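Local coordinates for protein cadherin-related family member 2 (Homo sapiens, PDB 5CZR) that forms calcium-dependent heterophilic adhesion complexes with CDHR5 on adjacent microvilli, controlling how microvilli pack at the apical surface of epithelial cells, at residues A[31-36]-A[80-85]; A[41-44]-A[50-53]; A[25-30]-A[89-94]. All coordinates share one frame; numbering follows the deposited sequence.

Contact 1. Residues A[31-36]-A[80-85]; sequences AEDQDN and VSDPYI. With CA (calcium ion), chain E.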
ATOM      1  N   ALA A  31       1.028   6.258 -33.747  1.00 38.38           N
ATOM      2  CA  ALA A  31       1.977   5.884 -34.766  1.00 40.20           C
ATOM      3  C   ALA A  31       1.822   6.891 -35.899  1.00 41.73           C
ATOM      4  O   ALA A  31       0.901   7.694 -35.888  1.00 40.26           O
ATOM      5  CB  ALA A  31       1.684   4.481 -35.258  1.00 38.82           C
ATOM      6  N   GLU A  32       2.739   6.843 -36.860  1.00 46.91           N
ATOM      7  CA  GLU A  32       2.713   7.706 -38.042  1.00 47.48           C
ATOM      8  C   GLU A  32       2.976   6.862 -39.265  1.00 45.92           C
ATOM      9  O   GLU A  32       3.538   5.746 -39.189  1.00 42.49           O
ATOM     10  CB  GLU A  32       3.762   8.803 -37.937  1.00 53.66           C
ATOM     11  CG  GLU A  32       5.205   8.292 -38.024  1.00 62.30           C
ATOM     12  CD  GLU A  32       6.261   9.307 -37.554  1.00 74.27           C
ATOM     13  OE1 GLU A  32       5.940  10.207 -36.721  1.00 80.70           O
ATOM     14  OE2 GLU A  32       7.437   9.185 -37.994  1.00 78.13           O
ATOM     15  N   ASP A  33       2.546   7.387 -40.404  1.00 44.76           N
ATOM     16  CA  ASP A  33       2.660   6.651 -41.659  1.00 44.22           C
ATOM     17  C   ASP A  33       3.033   7.619 -42.761  1.00 48.22           C
ATOM     18  O   ASP A  33       2.290   8.569 -43.033  1.00 46.99           O
ATOM     19  CB  ASP A  33       1.336   5.949 -41.988  1.00 40.51           C
ATOM     20  CG  ASP A  33       1.458   4.982 -43.184  1.00 38.92           C
ATOM     21  OD1 ASP A  33       1.476   5.450 -44.348  1.00 37.79           O
ATOM     22  OD2 ASP A  33       1.481   3.755 -42.957  1.00 35.86           O
ATOM     23  N   GLN A  34       4.171   7.362 -43.399  1.00 51.01           N
ATOM     24  CA  GLN A  34       4.727   8.239 -44.455  1.00 56.62           C
ATOM     25  C   GLN A  34       3.779   8.426 -45.664  1.00 52.11           C
ATOM     26  O   GLN A  34       3.870   9.427 -46.344  1.00 51.93           O
ATOM     27  CB  GLN A  34       6.070   7.680 -44.965  1.00 65.23           C
ATOM     28  CG  GLN A  34       7.135   8.761 -45.311  1.00 75.44           C
ATOM     29  CD  GLN A  34       7.912   9.266 -44.096  1.00 84.14           C
ATOM     30  OE1 GLN A  34       7.742   8.791 -42.961  1.00 80.88           O
ATOM     31  NE2 GLN A  34       8.786  10.240 -44.341  1.00 91.83           N
ATOM     32  N   ASP A  35       2.890   7.467 -45.925  1.00 47.07           N
ATOM     33  CA  ASP A  35       1.901   7.604 -47.004  1.00 46.01           C
ATOM     34  C   ASP A  35       0.638   8.286 -46.523  1.00 45.01           C
ATOM     35  O   ASP A  35      -0.274   8.523 -47.301  1.00 41.92           O
ATOM     36  CB  ASP A  35       1.526   6.248 -47.569  1.00 44.97           C
ATOM     37  CG  ASP A  35       2.738   5.382 -47.849  1.00 46.86           C
ATOM     38  OD1 ASP A  35       3.564   5.727 -48.736  1.00 53.99           O
ATOM     39  OD2 ASP A  35       2.854   4.334 -47.190  1.00 44.97           O
ATOM     40  N   ASN A  36       0.570   8.596 -45.233  1.00 46.61           N
ATOM     41  CA  ASN A  36      -0.622   9.180 -44.654  1.00 47.64           C
ATOM     42  C   ASN A  36      -1.852   8.258 -44.699  1.00 43.37           C
ATOM     43  O   ASN A  36      -2.990   8.719 -44.827  1.00 42.77           O
ATOM     44  CB  ASN A  36      -0.889  10.500 -45.372  1.00 53.75           C
ATOM     45  CG  ASN A  36      -1.213  11.620 -44.425  1.00 60.70           C
ATOM     46  OD1 ASN A  36      -0.417  11.980 -43.528  1.00 63.89           O
ATOM     47  ND2 ASN A  36      -2.381  12.195 -44.626  1.00 61.96           N
ATOM     48  N   VAL A  80      -0.124  -1.710 -34.881  1.00 29.15           N
ATOM     49  CA  VAL A  80      -0.673  -0.716 -35.765  1.00 29.47           C
ATOM     50  C   VAL A  80      -0.661  -1.253 -37.204  1.00 29.33           C
ATOM     51  O   VAL A  80       0.296  -1.869 -37.638  1.00 29.29           O
ATOM     52  CB  VAL A  80       0.085   0.621 -35.674  1.00 30.14           C
ATOM     53  CG1 VAL A  80       1.572   0.447 -36.001  1.00 31.39           C
ATOM     54  CG2 VAL A  80      -0.549   1.657 -36.592  1.00 30.54           C
ATOM     55  N   SER A  81      -1.744  -1.002 -37.918  1.00 28.34           N
ATOM     56  CA  SER A  81      -1.927  -1.520 -39.256  1.00 28.75           C
ATOM     57  C   SER A  81      -2.318  -0.390 -40.188  1.00 30.31           C
ATOM     58  O   SER A  81      -3.235   0.381 -39.864  1.00 32.91           O
ATOM     59  CB  SER A  81      -3.018  -2.566 -39.258  1.00 27.01           C
ATOM     60  OG  SER A  81      -2.623  -3.676 -38.494  1.00 25.66           O
ATOM     61  N   ASP A  82      -1.629  -0.243 -41.324  1.00 30.10           N
ATOM     62  CA  ASP A  82      -2.215   0.558 -42.421  1.00 32.00           C
ATOM     63  C   ASP A  82      -3.105  -0.430 -43.218  1.00 31.17           C
ATOM     64  O   ASP A  82      -3.398  -1.526 -42.705  1.00 31.07           O
ATOM     65  CB  ASP A  82      -1.136   1.335 -43.199  1.00 31.91           C
ATOM     66  CG  ASP A  82      -0.228   0.445 -44.031  1.00 33.17           C
ATOM     67  OD1 ASP A  82      -0.498  -0.771 -44.215  1.00 33.51           O
ATOM     68  OD2 ASP A  82       0.780   0.975 -44.503  1.00 33.89           O
ATOM     69  N   PRO A  83      -3.611  -0.041 -44.399  1.00 31.74           N
ATOM     70  CA  PRO A  83      -4.473  -0.985 -45.150  1.00 30.89           C
ATOM     71  C   PRO A  83      -3.746  -2.228 -45.668  1.00 32.56           C
ATOM     72  O   PRO A  83      -4.398  -3.240 -45.915  1.00 30.79           O
ATOM     73  CB  PRO A  83      -4.974  -0.146 -46.319  1.00 31.22           C
ATOM     74  CG  PRO A  83      -4.880   1.269 -45.850  1.00 31.10           C
ATOM     75  CD  PRO A  83      -3.656   1.308 -44.981  1.00 32.47           C
ATOM     76  N   TYR A  84      -2.405  -2.178 -45.719  1.00 34.49           N
ATOM     77  CA  TYR A  84      -1.582  -3.202 -46.381  1.00 34.54           C
ATOM     78  C   TYR A  84      -0.731  -4.085 -45.471  1.00 32.71           C
ATOM     79  O   TYR A  84      -0.449  -5.222 -45.815  1.00 31.44           O
ATOM     80  CB  TYR A  84      -0.662  -2.517 -47.393  1.00 36.44           C
ATOM     81  CG  TYR A  84      -1.359  -1.417 -48.141  1.00 37.37           C
ATOM     82  CD1 TYR A  84      -2.270  -1.712 -49.167  1.00 36.59           C
ATOM     83  CD2 TYR A  84      -1.139  -0.084 -47.813  1.00 36.56           C
ATOM     84  CE1 TYR A  84      -2.930  -0.701 -49.845  1.00 36.61           C
ATOM     85  CE2 TYR A  84      -1.788   0.929 -48.497  1.00 37.18           C
ATOM     86  CZ  TYR A  84      -2.692   0.608 -49.488  1.00 36.62           C
ATOM     87  OH  TYR A  84      -3.337   1.616 -50.138  1.00 40.14           O
ATOM     88  N   ILE A  85      -0.290  -3.557 -44.329  1.00 32.25           N
ATOM     89  CA  ILE A  85       0.599  -4.307 -43.459  1.00 31.02           C
ATOM     90  C   ILE A  85       0.295  -4.083 -41.978  1.00 30.29           C
ATOM     91  O   ILE A  85      -0.037  -2.960 -41.561  1.00 27.43           O
ATOM     92  CB  ILE A  85       2.081  -3.997 -43.802  1.00 32.72           C
ATOM     93  CG1 ILE A  85       3.013  -4.998 -43.084  1.00 34.43           C
ATOM     94  CG2 ILE A  85       2.432  -2.518 -43.531  1.00 32.10           C
ATOM     95  CD1 ILE A  85       4.484  -4.927 -43.519  1.00 35.93           C
TER
HETATM   96 CA    CA E1001       1.578   3.107 -45.415  1.00 39.83          CA
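D33 and D82 meet across a shared calcium ion, and metal coordination carries most of this contact. D33 grips the ion with both carboxylate oxygens, OD1 at 2.6 Å and OD2 at 2.5 Å from the calcium. D82 comes from the other segment and uses a single oxygen, OD2, again 2.5 Å from the metal. The two side chains cross at about a right angle, with carboxylate planes 57° apart. D33 OD2 and D82 OD2 approach to 3.3 Å, a like-charged pair that the cation they share probably makes tolerable. D35, on the same segment as D33, adds OD2; N2 OD1, V3 O and D37 OD2 complete the seven ligating atoms. Aspartate suits these positions because its short, charged arm reaches the ion without much freedom to wander.

This is a calcium site at the amino-terminal tip of the first cadherin repeat, a β-sandwich, and a comparable site is known at the tip of cadherin-23. Strands 25-32 and 73-81, from its two facing sheets, lead toward the aspartates.

Hydrogen bonds hold the ligands in place. A type I turn from D33 to N36 folds the first loop, and D35 N donates to D33 OD1 over 2.9 Å, an Asx turn that ties two ligands together. In D82, the oxygen not used by the metal is doubly held: Y84 N meets OD1 from above the carboxylate plane and I85 N nearly along the C-O axis, each at 2.8 Å. These two bonds restrict the carboxylate's rotation and help to aim OD2 at calcium.

Apolar packing lies deeper in the sandwich. V80 has CG2 anti to its backbone N, which brings this methyl to 3.8 Å from A31 CB, where a small alanine fits beside F7.

Contact 2. Residues A[41-44]-A[50-53]; sequences YGMS and FFAV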
ATOM      1  N   TYR A  41      -5.502   0.189 -34.730  1.00 27.15           N
ATOM      2  CA  TYR A  41      -4.714  -0.175 -33.569  1.00 26.16           C
ATOM      3  C   TYR A  41      -5.333  -1.312 -32.808  1.00 24.80           C
ATOM      4  O   TYR A  41      -6.558  -1.490 -32.767  1.00 24.05           O
ATOM      5  CB  TYR A  41      -4.581   1.001 -32.608  1.00 25.98           C
ATOM      6  CG  TYR A  41      -3.881   2.190 -33.176  1.00 26.85           C
ATOM      7  CD1 TYR A  41      -2.504   2.300 -33.118  1.00 27.26           C
ATOM      8  CD2 TYR A  41      -4.600   3.238 -33.762  1.00 27.58           C
ATOM      9  CE1 TYR A  41      -1.854   3.429 -33.641  1.00 29.64           C
ATOM     10  CE2 TYR A  41      -3.955   4.360 -34.286  1.00 28.23           C
ATOM     11  CZ  TYR A  41      -2.589   4.446 -34.219  1.00 29.48           C
ATOM     12  OH  TYR A  41      -1.947   5.550 -34.700  1.00 32.45           O
ATOM     13  N   GLY A  42      -4.464  -2.085 -32.183  1.00 24.27           N
ATOM     14  CA  GLY A  42      -4.874  -3.293 -31.471  1.00 23.92           C
ATOM     15  C   GLY A  42      -3.845  -3.671 -30.424  1.00 24.69           C
ATOM     16  O   GLY A  42      -2.786  -3.034 -30.332  1.00 24.16           O
ATOM     17  N   MET A  43      -4.206  -4.655 -29.600  1.00 24.54           N
ATOM     18  CA  MET A  43      -3.315  -5.208 -28.623  1.00 25.60           C
ATOM     19  C   MET A  43      -3.577  -6.691 -28.533  1.00 25.30           C
ATOM     20  O   MET A  43      -4.716  -7.130 -28.645  1.00 25.82           O
ATOM     21  CB  MET A  43      -3.556  -4.521 -27.286  1.00 27.72           C
ATOM     22  CG  MET A  43      -2.516  -4.754 -26.235  1.00 30.69           C
ATOM     23  SD  MET A  43      -2.908  -3.895 -24.681  1.00 33.10           S
ATOM     24  CE  MET A  43      -2.741  -2.202 -25.100  1.00 29.57           C
ATOM     25  N   SER A  44      -2.537  -7.454 -28.288  1.00 25.25           N
ATOM     26  CA  SER A  44      -2.669  -8.909 -28.174  1.00 27.64           C
ATOM     27  C   SER A  44      -1.692  -9.511 -27.155  1.00 28.04           C
ATOM     28  O   SER A  44      -0.822  -8.819 -26.625  1.00 26.95           O
ATOM     29  CB  SER A  44      -2.399  -9.592 -29.528  1.00 26.40           C
ATOM     30  OG  SER A  44      -1.056  -9.403 -29.958  1.00 27.38           O
ATOM     31  N   PHE A  50      -5.986  -6.851 -19.975  1.00 26.65           N
ATOM     32  CA  PHE A  50      -5.951  -5.670 -19.117  1.00 26.71           C
ATOM     33  C   PHE A  50      -6.508  -4.412 -19.783  1.00 26.21           C
ATOM     34  O   PHE A  50      -6.829  -3.456 -19.073  1.00 24.63           O
ATOM     35  CB  PHE A  50      -4.523  -5.346 -18.642  1.00 26.85           C
ATOM     36  CG  PHE A  50      -4.063  -6.180 -17.506  1.00 27.51           C
ATOM     37  CD1 PHE A  50      -4.515  -5.938 -16.218  1.00 27.21           C
ATOM     38  CD2 PHE A  50      -3.148  -7.231 -17.718  1.00 28.25           C
ATOM     39  CE1 PHE A  50      -4.107  -6.756 -15.164  1.00 28.36           C
ATOM     40  CE2 PHE A  50      -2.705  -8.004 -16.659  1.00 28.33           C
ATOM     41  CZ  PHE A  50      -3.184  -7.766 -15.376  1.00 27.64           C
ATOM     42  N   PHE A  51      -6.551  -4.399 -21.120  1.00 25.04           N
ATOM     43  CA  PHE A  51      -6.913  -3.204 -21.855  1.00 24.71           C
ATOM     44  C   PHE A  51      -7.938  -3.482 -22.965  1.00 25.70           C
ATOM     45  O   PHE A  51      -8.173  -4.629 -23.358  1.00 24.93           O
ATOM     46  CB  PHE A  51      -5.671  -2.603 -22.502  1.00 24.02           C
ATOM     47  CG  PHE A  51      -4.593  -2.215 -21.532  1.00 24.12           C
ATOM     48  CD1 PHE A  51      -4.748  -1.067 -20.713  1.00 22.78           C
ATOM     49  CD2 PHE A  51      -3.398  -2.954 -21.447  1.00 22.48           C
ATOM     50  CE1 PHE A  51      -3.752  -0.693 -19.825  1.00 22.44           C
ATOM     51  CE2 PHE A  51      -2.431  -2.605 -20.511  1.00 23.53           C
ATOM     52  CZ  PHE A  51      -2.595  -1.472 -19.703  1.00 22.87           C
ATOM     53  N   ALA A  52      -8.535  -2.406 -23.468  1.00 25.52           N
ATOM     54  CA  ALA A  52      -9.411  -2.452 -24.622  1.00 25.11           C
ATOM     55  C   ALA A  52      -9.031  -1.296 -25.491  1.00 25.88           C
ATOM     56  O   ALA A  52      -9.098  -0.142 -25.062  1.00 24.00           O
ATOM     57  CB  ALA A  52     -10.873  -2.357 -24.223  1.00 25.63           C
ATOM     58  N   VAL A  53      -8.570  -1.613 -26.709  1.00 27.03           N
ATOM     59  CA  VAL A  53      -8.107  -0.587 -27.664  1.00 28.20           C
ATOM     60  C   VAL A  53      -9.304  -0.208 -28.550  1.00 28.51           C
ATOM     61  O   VAL A  53      -9.999  -1.090 -29.039  1.00 28.94           O
ATOM     62  CB  VAL A  53      -6.958  -1.144 -28.547  1.00 27.63           C
ATOM     63  CG1 VAL A  53      -6.530  -0.108 -29.536  1.00 27.50           C
ATOM     64  CG2 VAL A  53      -5.750  -1.587 -27.685  1.00 27.96           C
TER
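V53 sets its forked side chain astride G42, where strand 51-53 passes strand 40-44 along one side of the cadherin β-sandwich. Each is the outermost strand of its own sheet; the segments run roughly antiparallel, 152° between directions with axes 6.7 Å apart at closest, and no hydrogen bond joins them. The valine is a bump seated over the backbone of G42, in the dip between the side chains of Y41 and M43: V53 CB rests 4.2 Å from G42 CA, and its methyls diverge. CG1, anti to the backbone N, packs at 3.8 Å from Y41 CB, while CG2 settles 3.7 Å from M43 CB. A β-branched residue suits this place because its two methyls lean on both neighbours at once.

M43 is the second bump. Its chain runs extended through CG and SD, then bends at chi3 (-68°), bringing both SD and CE beside the F51 side chain. The sulfur approaches the ring obliquely in a Met-aromatic contact, 4.6 Å from the ring centroid. V60 and V76, one from each sheet, also touch the methionine, whose flexible shape lets it bridge them. An alanine at M43 would probably open a gap beside F51, leaving the phenylalanine ring without its sulfur partner and with more freedom to turn. At the tightest point of this meeting, M43 SD lies 3.4 Å from F51 CD2.

Contact 3. Residues A[25-30]-A[89-94]; sequences QAFWLV and REMLVI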
ATOM      1  N   GLN A  25      -9.706   5.920 -19.501  1.00 27.38           N
ATOM      2  CA  GLN A  25      -8.590   6.067 -20.426  1.00 28.29           C
ATOM      3  C   GLN A  25      -7.249   5.792 -19.710  1.00 28.45           C
ATOM      4  O   GLN A  25      -6.962   6.355 -18.658  1.00 27.39           O
ATOM      5  CB  GLN A  25      -8.558   7.463 -21.031  1.00 27.96           C
ATOM      6  CG  GLN A  25      -7.347   7.677 -21.907  1.00 28.44           C
ATOM      7  CD  GLN A  25      -7.332   9.056 -22.515  1.00 29.49           C
ATOM      8  OE1 GLN A  25      -6.373   9.809 -22.373  1.00 29.23           O
ATOM      9  NE2 GLN A  25      -8.402   9.389 -23.230  1.00 30.39           N
ATOM     10  N   ALA A  26      -6.464   4.901 -20.290  1.00 28.60           N
ATOM     11  CA  ALA A  26      -5.128   4.588 -19.788  1.00 27.86           C
ATOM     12  C   ALA A  26      -4.055   5.393 -20.530  1.00 28.06           C
ATOM     13  O   ALA A  26      -3.215   6.022 -19.917  1.00 28.66           O
ATOM     14  CB  ALA A  26      -4.878   3.101 -19.940  1.00 27.71           C
ATOM     15  N   PHE A  27      -4.095   5.347 -21.861  1.00 27.57           N
ATOM     16  CA  PHE A  27      -3.155   6.085 -22.715  1.00 28.29           C
ATOM     17  C   PHE A  27      -3.608   5.953 -24.180  1.00 27.96           C
ATOM     18  O   PHE A  27      -4.609   5.272 -24.473  1.00 27.66           O
ATOM     19  CB  PHE A  27      -1.712   5.552 -22.576  1.00 28.76           C
ATOM     20  CG  PHE A  27      -1.567   4.085 -22.934  1.00 28.06           C
ATOM     21  CD1 PHE A  27      -2.026   3.100 -22.057  1.00 28.22           C
ATOM     22  CD2 PHE A  27      -1.022   3.701 -24.126  1.00 27.88           C
ATOM     23  CE1 PHE A  27      -1.887   1.752 -22.360  1.00 29.03           C
ATOM     24  CE2 PHE A  27      -0.900   2.360 -24.440  1.00 29.17           C
ATOM     25  CZ  PHE A  27      -1.307   1.379 -23.546  1.00 28.89           C
ATOM     26  N   TRP A  28      -2.899   6.656 -25.055  1.00 27.53           N
ATOM     27  CA  TRP A  28      -3.156   6.665 -26.479  1.00 28.64           C
ATOM     28  C   TRP A  28      -2.035   5.916 -27.184  1.00 30.79           C
ATOM     29  O   TRP A  28      -0.844   6.205 -26.955  1.00 32.31           O
ATOM     30  CB  TRP A  28      -3.217   8.109 -26.995  1.00 28.66           C
ATOM     31  CG  TRP A  28      -4.470   8.822 -26.595  1.00 29.78           C
ATOM     32  CD1 TRP A  28      -4.687   9.481 -25.423  1.00 30.82           C
ATOM     33  CD2 TRP A  28      -5.693   8.911 -27.345  1.00 29.37           C
ATOM     34  NE1 TRP A  28      -5.966  10.002 -25.403  1.00 31.59           N
ATOM     35  CE2 TRP A  28      -6.603   9.671 -26.574  1.00 30.78           C
ATOM     36  CE3 TRP A  28      -6.087   8.463 -28.611  1.00 30.29           C
ATOM     37  CZ2 TRP A  28      -7.914   9.963 -27.009  1.00 31.38           C
ATOM     38  CZ3 TRP A  28      -7.408   8.751 -29.063  1.00 30.79           C
ATOM     39  CH2 TRP A  28      -8.295   9.494 -28.258  1.00 32.43           C
ATOM     40  N   LEU A  29      -2.396   4.938 -28.010  1.00 31.01           N
ATOM     41  CA  LEU A  29      -1.446   4.376 -28.961  1.00 32.35           C
ATOM     42  C   LEU A  29      -1.333   5.321 -30.146  1.00 34.08           C
ATOM     43  O   LEU A  29      -2.346   5.750 -30.693  1.00 33.23           O
ATOM     44  CB  LEU A  29      -1.886   2.991 -29.436  1.00 31.39           C
ATOM     45  CG  LEU A  29      -1.775   1.858 -28.419  1.00 30.90           C
ATOM     46  CD1 LEU A  29      -2.532   0.632 -28.899  1.00 29.86           C
ATOM     47  CD2 LEU A  29      -0.308   1.525 -28.175  1.00 31.64           C
ATOM     48  N   VAL A  30      -0.097   5.670 -30.507  1.00 36.35           N
ATOM     49  CA  VAL A  30       0.152   6.651 -31.550  1.00 39.67           C
ATOM     50  C   VAL A  30       1.280   6.159 -32.458  1.00 38.34           C
ATOM     51  O   VAL A  30       2.321   5.703 -32.006  1.00 39.49           O
ATOM     52  CB  VAL A  30       0.533   8.061 -30.999  1.00 41.99           C
ATOM     53  CG1 VAL A  30       0.305   9.118 -32.071  1.00 44.08           C
ATOM     54  CG2 VAL A  30      -0.242   8.458 -29.762  1.00 43.61           C
ATOM     55  N   ARG A  89       4.747  -4.695 -31.966  1.00 36.01           N
ATOM     56  CA  ARG A  89       5.903  -4.489 -31.106  1.00 40.15           C
ATOM     57  C   ARG A  89       5.494  -4.871 -29.705  1.00 40.29           C
ATOM     58  O   ARG A  89       4.311  -4.989 -29.402  1.00 37.43           O
ATOM     59  CB  ARG A  89       6.278  -3.025 -30.980  1.00 42.26           C
ATOM     60  CG  ARG A  89       6.958  -2.304 -32.127  1.00 46.75           C
ATOM     61  CD  ARG A  89       8.115  -3.063 -32.771  1.00 50.75           C
ATOM     62  NE  ARG A  89       8.471  -2.475 -34.075  1.00 54.63           N
ATOM     63  CZ  ARG A  89       8.331  -3.071 -35.272  1.00 56.86           C
ATOM     64  NH1 ARG A  89       7.832  -4.309 -35.398  1.00 56.83           N
ATOM     65  NH2 ARG A  89       8.678  -2.405 -36.374  1.00 54.98           N
ATOM     66  N   GLU A  90       6.479  -4.931 -28.829  1.00 40.26           N
ATOM     67  CA  GLU A  90       6.236  -5.127 -27.438  1.00 40.79           C
ATOM     68  C   GLU A  90       6.265  -3.792 -26.701  1.00 38.20           C
ATOM     69  O   GLU A  90       7.031  -2.897 -27.034  1.00 37.53           O
ATOM     70  CB  GLU A  90       7.215  -6.180 -26.991  1.00 45.27           C
ATOM     71  CG  GLU A  90       7.316  -6.472 -25.528  1.00 51.42           C
ATOM     72  CD  GLU A  90       8.319  -7.591 -25.263  1.00 58.78           C
ATOM     73  OE1 GLU A  90       8.250  -8.634 -25.961  1.00 63.19           O
ATOM     74  OE2 GLU A  90       9.212  -7.402 -24.401  1.00 62.03           O
ATOM     75  N   MET A  91       5.305  -3.619 -25.792  1.00 34.81           N
ATOM     76  CA  MET A  91       5.277  -2.485 -24.878  1.00 33.29           C
ATOM     77  C   MET A  91       5.386  -2.966 -23.427  1.00 31.47           C
ATOM     78  O   MET A  91       4.678  -3.887 -23.006  1.00 30.00           O
ATOM     79  CB  MET A  91       3.976  -1.694 -25.058  1.00 32.88           C
ATOM     80  CG  MET A  91       3.894  -0.416 -24.238  1.00 33.42           C
ATOM     81  SD  MET A  91       2.291   0.422 -24.300  1.00 32.72           S
ATOM     82  CE  MET A  91       2.757   1.821 -25.304  1.00 35.50           C
ATOM     83  N   LEU A  92       6.219  -2.283 -22.648  1.00 31.13           N
ATOM     84  CA  LEU A  92       6.323  -2.551 -21.202  1.00 32.43           C
ATOM     85  C   LEU A  92       5.330  -1.677 -20.424  1.00 31.07           C
ATOM     86  O   LEU A  92       5.338  -0.453 -20.553  1.00 31.46           O
ATOM     87  CB  LEU A  92       7.737  -2.267 -20.695  1.00 33.09           C
ATOM     88  CG  LEU A  92       7.985  -2.508 -19.196  1.00 34.42           C
ATOM     89  CD1 LEU A  92       7.826  -3.983 -18.821  1.00 34.73           C
ATOM     90  CD2 LEU A  92       9.380  -2.013 -18.783  1.00 35.86           C
ATOM     91  N   VAL A  93       4.448  -2.309 -19.664  1.00 29.96           N
ATOM     92  CA  VAL A  93       3.545  -1.563 -18.786  1.00 30.85           C
ATOM     93  C   VAL A  93       4.184  -1.494 -17.393  1.00 30.78           C
ATOM     94  O   VAL A  93       4.517  -2.526 -16.827  1.00 29.49           O
ATOM     95  CB  VAL A  93       2.167  -2.203 -18.698  1.00 30.51           C
ATOM     96  CG1 VAL A  93       1.276  -1.387 -17.773  1.00 30.83           C
ATOM     97  CG2 VAL A  93       1.528  -2.276 -20.078  1.00 30.96           C
ATOM     98  N   ILE A  94       4.405  -0.279 -16.903  1.00 30.04           N
ATOM     99  CA  ILE A  94       5.018  -0.064 -15.569  1.00 31.47           C
ATOM    100  C   ILE A  94       3.937   0.453 -14.655  1.00 29.77           C
ATOM    101  O   ILE A  94       3.379   1.536 -14.900  1.00 30.15           O
ATOM    102  CB  ILE A  94       6.149   0.962 -15.644  1.00 34.25           C
ATOM    103  CG1 ILE A  94       7.268   0.402 -16.494  1.00 36.50           C
ATOM    104  CG2 ILE A  94       6.672   1.333 -14.244  1.00 35.19           C
ATOM    105  CD1 ILE A  94       8.202   1.442 -17.048  1.00 38.63           C
TER
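Facing each other across the sandwich, the backbones of F27-L29 and M91 stay well apart, the nearest pair of CA atoms, those of L29 and M91, being 10.4 Å from one another. Side chains alone span the interval. F27 and M91 reach inward from opposite directions, and the methionine sulfur meets the outer part of the phenylalanine ring: M91 SD lies 3.7 Å from F27 CE2 and 3.8 Å from F27 CZ. The approach is oblique, 49° off the ring normal with the sulfur 4.5 Å from the centroid, and forms a Met-aromatic contact. M91 is extended to its sulfur, with CG anti to the backbone N (chi1 -175°), which gives the side chain its reach; chi3 then turns CE aside, where it also lies against F27 CE2. The same methyl comes to 4.2 Å from L29 CD2, a looser touch made by the leucine's end.

These residues join the two sheets of the first cadherin repeat. Strand 25-32 belongs to one sheet and strand 86-96 to the other, so the contact forms part of the hydrophobic interior of a Greek-key β-sandwich. A classic β bulge, in which A26 and F27 both face V60, interrupts the regular alternation where F27 turns inward. V14 touches both F27 and M91, while V76 flanks the methionine and I78 the leucine. Long, unbranched and apolar, methionine can cross between sheets and mould itself to a flat ring and a branched leucine alike.

The outward side of strand 25-28 has a different character. W28 NE1 makes a weak hydrogen bond, 3.1 Å long, to Q25 OE1, and Q25 NE2 in turn donates to E59 OE2, polar partners that suit the exposed surface.

All three contacts lie in the first cadherin repeat, the one required for binding CDHR5, and all three join its two sheets. Along the chain they nest: contact 2 lies inside the loop closed by contact 1, which lies inside that closed by contact 3. Contacts 1 and 3 share strand 25-32, their centres about 18 Å apart. Contact 2 works by side-chain packing between the edge strands 40-44 and 51-53, its centre about 9 Å from that of contact 3 and 17 Å from that of contact 1. Y41 touches V80 of contact 1 and L29 of contact 3. Through Y41, side-chain packing thus runs from mid-sandwich toward the strands that lead to the calcium site at the tip.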